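Local coordinates for protein cysteine S-methyltransferase NleE (Escherichia coli O157:H7, PDB 4R29) that probably methylates a zinc-finger cysteine of host TAB2 and TAB3, using S-adenosylmethionine as methyl donor, and thereby blocks NF-kappa-B activation, at residues Ile194-Glu197 with Met198-Phe202; Ser203-Pro206 with Gly207-Asp210. The protein carries 1 engineered substitution. All coordinates share one frame; numbering follows the deposited sequence.

Interaction 1 (Ile194-Glu197 with Met198-Phe202); sequences IARE and MGEIF. With SAM (S-adenosylmethionine), chain E.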
loop_
_atom_site.group_PDB
_atom_site.type_symbol
_atom_site.label_atom_id
_atom_site.label_comp_id
_atom_site.label_asym_id
_atom_site.label_seq_id
_atom_site.Cartn_x
_atom_site.Cartn_y
_atom_site.Cartn_z
ATOM N N ILE A 194 10.674 1.878 -14.671
ATOM C CA ILE A 194 9.310 1.417 -14.376
ATOM C C ILE A 194 8.277 2.501 -14.057
ATOM O O ILE A 194 7.099 2.191 -13.872
ATOM C CB ILE A 194 9.309 0.378 -13.244
ATOM C CG1 ILE A 194 10.136 0.879 -12.057
ATOM C CG2 ILE A 194 9.838 -0.962 -13.744
ATOM C CD1 ILE A 194 9.377 1.752 -11.109
ATOM N N ALA A 195 8.697 3.762 -14.003
ATOM C CA ALA A 195 7.836 4.808 -13.451
ATOM C C ALA A 195 6.595 5.061 -14.313
ATOM O O ALA A 195 5.507 5.203 -13.785
ATOM C CB ALA A 195 8.615 6.113 -13.207
ATOM N N ARG A 196 6.761 5.114 -15.631
ATOM C CA ARG A 196 5.629 5.345 -16.531
ATOM C C ARG A 196 4.628 4.205 -16.431
ATOM O O ARG A 196 3.414 4.423 -16.368
ATOM C CB ARG A 196 6.083 5.514 -17.988
ATOM C CG ARG A 196 4.911 5.626 -18.969
ATOM C CD ARG A 196 5.339 6.057 -20.379
ATOM N NE ARG A 196 6.013 7.350 -20.401
ATOM C CZ ARG A 196 5.406 8.534 -20.486
ATOM N NH1 ARG A 196 4.081 8.620 -20.536
ATOM N NH2 ARG A 196 6.129 9.646 -20.506
ATOM N N GLU A 197 5.146 2.985 -16.403
ATOM C CA GLU A 197 4.302 1.818 -16.219
ATOM C C GLU A 197 3.528 1.859 -14.880
ATOM O O GLU A 197 2.340 1.549 -14.839
ATOM C CB GLU A 197 5.132 0.538 -16.375
ATOM C CG GLU A 197 5.737 0.370 -17.767
ATOM C CD GLU A 197 7.037 1.174 -18.005
ATOM O OE1 GLU A 197 7.486 1.964 -17.137
ATOM O OE2 GLU A 197 7.630 0.991 -19.089
ATOM N N MET A 198 4.185 2.266 -13.798
ATOM C CA MET A 198 3.481 2.481 -12.527
ATOM C C MET A 198 2.410 3.558 -12.624
ATOM O O MET A 198 1.307 3.374 -12.130
ATOM C CB MET A 198 4.438 2.919 -11.433
ATOM C CG MET A 198 5.650 2.069 -11.288
ATOM S SD MET A 198 5.627 1.281 -9.691
ATOM C CE MET A 198 4.161 0.298 -10.009
ATOM N N GLY A 199 2.757 4.702 -13.208
ATOM C CA GLY A 199 1.813 5.795 -13.331
ATOM C C GLY A 199 0.519 5.318 -13.973
ATOM O O GLY A 199 -0.591 5.613 -13.505
ATOM N N GLU A 200 0.673 4.541 -15.038
ATOM C CA GLU A 200 -0.455 3.987 -15.769
ATOM C C GLU A 200 -1.329 3.088 -14.899
ATOM O O GLU A 200 -2.544 3.254 -14.858
ATOM C CB GLU A 200 0.044 3.273 -17.027
ATOM C CG GLU A 200 0.692 4.258 -18.001
ATOM C CD GLU A 200 1.362 3.602 -19.200
ATOM O OE1 GLU A 200 1.505 2.370 -19.228
ATOM O OE2 GLU A 200 1.758 4.335 -20.123
ATOM N N ILE A 201 -0.719 2.150 -14.181
ATOM C CA ILE A 201 -1.528 1.235 -13.382
ATOM C C ILE A 201 -2.142 1.941 -12.167
ATOM O O ILE A 201 -3.168 1.516 -11.668
ATOM C CB ILE A 201 -0.783 -0.083 -13.006
ATOM C CG1 ILE A 201 0.477 0.193 -12.183
ATOM C CG2 ILE A 201 -0.440 -0.897 -14.274
ATOM C CD1 ILE A 201 1.100 -1.087 -11.567
ATOM N N PHE A 202 -1.533 3.041 -11.726
ATOM C CA PHE A 202 -2.129 3.834 -10.662
ATOM C C PHE A 202 -3.181 4.813 -11.184
ATOM O O PHE A 202 -3.733 5.578 -10.407
ATOM C CB PHE A 202 -1.061 4.603 -9.867
ATOM C CG PHE A 202 -0.227 3.736 -8.946
ATOM C CD1 PHE A 202 -0.829 2.891 -8.024
ATOM C CD2 PHE A 202 1.164 3.779 -9.005
ATOM C CE1 PHE A 202 -0.059 2.111 -7.171
ATOM C CE2 PHE A 202 1.936 2.999 -8.156
ATOM C CZ PHE A 202 1.320 2.162 -7.243
HETATM N N SAM E . 0.170 5.944 -2.969
HETATM C CA SAM E . 0.281 5.995 -4.427
HETATM C C SAM E . -0.977 5.467 -5.107
HETATM O O SAM E . -1.217 5.789 -6.276
HETATM O OXT SAM E . -1.746 4.695 -4.508
HETATM C CB SAM E . 1.469 5.191 -4.948
HETATM C CG SAM E . 2.827 5.817 -4.669
HETATM S SD SAM E . 4.164 5.161 -5.719
HETATM C CE SAM E . 5.476 6.215 -5.048
HETATM C "C5'" SAM E . 3.844 6.097 -7.235
HETATM C "C4'" SAM E . 4.821 5.686 -8.332
HETATM O "O4'" SAM E . 4.286 6.000 -9.605
HETATM C "C3'" SAM E . 6.160 6.408 -8.212
HETATM O "O3'" SAM E . 7.096 5.649 -7.470
HETATM C "C2'" SAM E . 6.591 6.588 -9.652
HETATM O "O2'" SAM E . 7.399 5.491 -9.965
HETATM C "C1'" SAM E . 5.307 6.472 -10.470
HETATM N N9 SAM E . 4.808 7.761 -10.987
HETATM C C8 SAM E . 4.508 8.039 -12.294
HETATM N N7 SAM E . 4.043 9.298 -12.385
HETATM C C5 SAM E . 4.033 9.831 -11.144
HETATM C C6 SAM E . 3.650 11.079 -10.675
HETATM N N6 SAM E . 3.196 12.000 -11.519
HETATM N N1 SAM E . 3.751 11.351 -9.330
HETATM C C2 SAM E . 4.216 10.383 -8.458
HETATM N N3 SAM E . 4.592 9.140 -8.928
HETATM C C4 SAM E . 4.500 8.868 -10.253
HETATM O O HOH W 1 1.908 6.878 -20.765
#
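With chi1 at 49°, I194 places CG1 between its backbone N and carbonyl carbon, while M198 holds CG beside its own N (chi1 -50°); the two side chains then run side by side, and I194 CD1 lies 3.7 Å from M198 CG. One turn apart, the residues are also joined through the backbone, M198 N to I194 O at 2.9 Å. The same i to i+4 bonding continues through G199 N to A195 O, E200 N to R196 O and I201 N to E197 O, all with N-H...O angles above 160°. On the partly exposed flank, E200 extends beyond CG and brings OE2 to 3.6 Å from R196 CG. The charged ends do not touch: water 1 receives a bond from R196 NH1 and donates one to E200 OE2, while R196 NH2 makes its salt bridge to D210. The other flank faces the cofactor. M198 CB approaches ribose O4' at 3.6 Å, and G199 CA lies 3.7 Å from adenine C8. The F202 ring has the methionyl CB over one face, 3.8 Å above its plane and offset toward the rim. The C-terminal turns of helix 186-201, with F202 just beyond, form part of the S-adenosylmethionine pocket.

Interaction 2 (Ser203-Pro206 with Gly207-Asp210); sequences SYMP and GEID. With SAM (S-adenosylmethionine), chain E.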
loop_
_atom_site.group_PDB
_atom_site.type_symbol
_atom_site.label_atom_id
_atom_site.label_comp_id
_atom_site.label_asym_id
_atom_site.label_seq_id
_atom_site.Cartn_x
_atom_site.Cartn_y
_atom_site.Cartn_z
ATOM N N SER A 203 -3.450 4.790 -12.488
ATOM C CA SER A 203 -4.494 5.646 -13.075
ATOM C C SER A 203 -4.182 7.140 -13.044
ATOM O O SER A 203 -5.084 7.944 -13.091
ATOM C CB SER A 203 -5.841 5.437 -12.375
ATOM O OG SER A 203 -6.282 4.106 -12.494
ATOM N N TYR A 204 -2.919 7.524 -12.952
ATOM C CA TYR A 204 -2.608 8.939 -12.954
ATOM C C TYR A 204 -2.902 9.486 -14.340
ATOM O O TYR A 204 -2.910 8.744 -15.325
ATOM C CB TYR A 204 -1.145 9.186 -12.617
ATOM C CG TYR A 204 -0.733 8.740 -11.245
ATOM C CD1 TYR A 204 -1.676 8.462 -10.265
ATOM C CD2 TYR A 204 0.615 8.594 -10.926
ATOM C CE1 TYR A 204 -1.284 8.049 -9.002
ATOM C CE2 TYR A 204 1.009 8.190 -9.669
ATOM C CZ TYR A 204 0.051 7.919 -8.714
ATOM O OH TYR A 204 0.452 7.522 -7.473
ATOM N N MET A 205 -3.143 10.785 -14.415
ATOM C CA MET A 205 -3.363 11.409 -15.705
ATOM C C MET A 205 -2.103 11.430 -16.568
ATOM O O MET A 205 -0.995 11.649 -16.073
ATOM C CB MET A 205 -3.969 12.788 -15.529
ATOM C CG MET A 205 -5.445 12.677 -15.141
ATOM S SD MET A 205 -6.067 14.277 -14.695
ATOM C CE MET A 205 -4.749 14.785 -13.581
ATOM N N PRO A 206 -2.275 11.142 -17.860
ATOM C CA PRO A 206 -1.165 11.034 -18.817
ATOM C C PRO A 206 -0.234 12.236 -18.719
ATOM O O PRO A 206 0.972 12.056 -18.799
ATOM C CB PRO A 206 -1.876 10.990 -20.171
ATOM C CG PRO A 206 -3.198 10.375 -19.864
ATOM C CD PRO A 206 -3.579 10.848 -18.475
ATOM N N GLY A 207 -0.794 13.429 -18.510
ATOM C CA GLY A 207 -0.017 14.639 -18.310
ATOM C C GLY A 207 0.856 14.626 -17.066
ATOM O O GLY A 207 2.010 15.071 -17.093
ATOM N N GLU A 208 0.317 14.126 -15.961
ATOM C CA GLU A 208 1.104 14.051 -14.733
ATOM C C GLU A 208 2.236 13.033 -14.837
ATOM O O GLU A 208 3.307 13.225 -14.265
ATOM C CB GLU A 208 0.207 13.725 -13.551
ATOM C CG GLU A 208 -0.831 14.812 -13.281
ATOM C CD GLU A 208 -1.732 14.447 -12.136
ATOM O OE1 GLU A 208 -2.012 13.235 -11.990
ATOM O OE2 GLU A 208 -2.148 15.362 -11.387
ATOM N N ILE A 209 1.996 11.965 -15.584
ATOM C CA ILE A 209 3.017 10.952 -15.810
ATOM C C ILE A 209 4.170 11.503 -16.675
ATOM O O ILE A 209 5.351 11.289 -16.363
ATOM C CB ILE A 209 2.420 9.679 -16.448
ATOM C CG1 ILE A 209 1.283 9.096 -15.578
ATOM C CG2 ILE A 209 3.513 8.654 -16.701
ATOM C CD1 ILE A 209 0.457 7.979 -16.292
ATOM N N ASP A 210 3.831 12.216 -17.751
ATOM C CA ASP A 210 4.853 12.867 -18.573
ATOM C C ASP A 210 5.680 13.785 -17.709
ATOM O O ASP A 210 6.905 13.760 -17.736
ATOM C CB ASP A 210 4.238 13.705 -19.684
ATOM C CG ASP A 210 3.626 12.871 -20.771
ATOM O OD1 ASP A 210 4.003 11.693 -20.914
ATOM O OD2 ASP A 210 2.764 13.406 -21.493
HETATM N N SAM E . 0.170 5.944 -2.969
HETATM C CA SAM E . 0.281 5.995 -4.427
HETATM C C SAM E . -0.977 5.467 -5.107
HETATM O O SAM E . -1.217 5.789 -6.276
HETATM O OXT SAM E . -1.746 4.695 -4.508
HETATM C CB SAM E . 1.469 5.191 -4.948
HETATM C CG SAM E . 2.827 5.817 -4.669
HETATM S SD SAM E . 4.164 5.161 -5.719
HETATM C CE SAM E . 5.476 6.215 -5.048
HETATM C "C5'" SAM E . 3.844 6.097 -7.235
HETATM C "C4'" SAM E . 4.821 5.686 -8.332
HETATM O "O4'" SAM E . 4.286 6.000 -9.605
HETATM C "C3'" SAM E . 6.160 6.408 -8.212
HETATM O "O3'" SAM E . 7.096 5.649 -7.470
HETATM C "C2'" SAM E . 6.591 6.588 -9.652
HETATM O "O2'" SAM E . 7.399 5.491 -9.965
HETATM C "C1'" SAM E . 5.307 6.472 -10.470
HETATM N N9 SAM E . 4.808 7.761 -10.987
HETATM C C8 SAM E . 4.508 8.039 -12.294
HETATM N N7 SAM E . 4.043 9.298 -12.385
HETATM C C5 SAM E . 4.033 9.831 -11.144
HETATM C C6 SAM E . 3.650 11.079 -10.675
HETATM N N6 SAM E . 3.196 12.000 -11.519
HETATM N N1 SAM E . 3.751 11.351 -9.330
HETATM C C2 SAM E . 4.216 10.383 -8.458
HETATM N N3 SAM E . 4.592 9.140 -8.928
HETATM C C4 SAM E . 4.500 8.868 -10.253
HETATM O O HOH W 2 1.487 10.155 -20.251
#
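M205 occupies the N-cap position of helix 206-219, and its carbonyl O is gripped by the first turn, in the segment G207-D210. The preceding S203 has positive phi (67°) and closes a Schellman motif at the end of helix 186-201; residues 203-205 link the two helices. G207 lies in the first turn without bonding M205 O, its N-H being poorly angled for that. E208 comes next: its N makes a weak, bent bond to M205 O, and its carboxylate crosses the M205 side chain. The methyl CE of M205 lies 3.4 Å from E208 CD, nearer than to either carboxylate oxygen (both 3.5 Å), and about 3.3 Å above the carboxylate plane, evidence that it sits over the group and not at one end. The bend at chi3 of M205 (-48°) turns the methyl to that site. Both carboxylate oxygens of E208 are engaged, OE1 by R89 N and OE2 by S88 OG, which fixes the group's rotation, while the backbone O of E208 accepts a weak bond from adenine N6 at 3.0 Å. I209 supplies the straighter bond to M205 O, from its N at 3.0 Å, and sets CG1 against Y204 CB at 3.8 Å. The Y204 ring continues past I209 to the cofactor: adenine N7 lies at its ring edge, in plane, and its OH donates to the carboxylate O of S-adenosylmethionine at 2.7 Å. R89 NH1 also bonds that hydroxyl. Y204 and E208 are thus ligands at opposite ends of one molecule, the methionyl carboxylate and the adenine amine. D210 N continues the i to i+4 pattern begun by I209, donating to P206 O at 3.0 Å with an N-H...O angle of 165°.

Running from the N terminus, interaction 1 lies in the last turns of helix 186-201 and is complete before interaction 2 opens at S203; the two are in series, neither nested nor crossed, with centres 9 Å apart. Each is local to its own turns, so neither closes a long loop. The chain then doubles back, and the two regions touch: the salt bridge R196 NH2 to D210 OD1 measures 3.0 Å, I209 CD1 packs 3.5 Å from G199 C, and Y204 N probably bonds to G199 O. These pairs tie helix 186-201 to helix 206-219 across the turn. Both regions contact the same S-adenosylmethionine, so both contribute residues to its pocket.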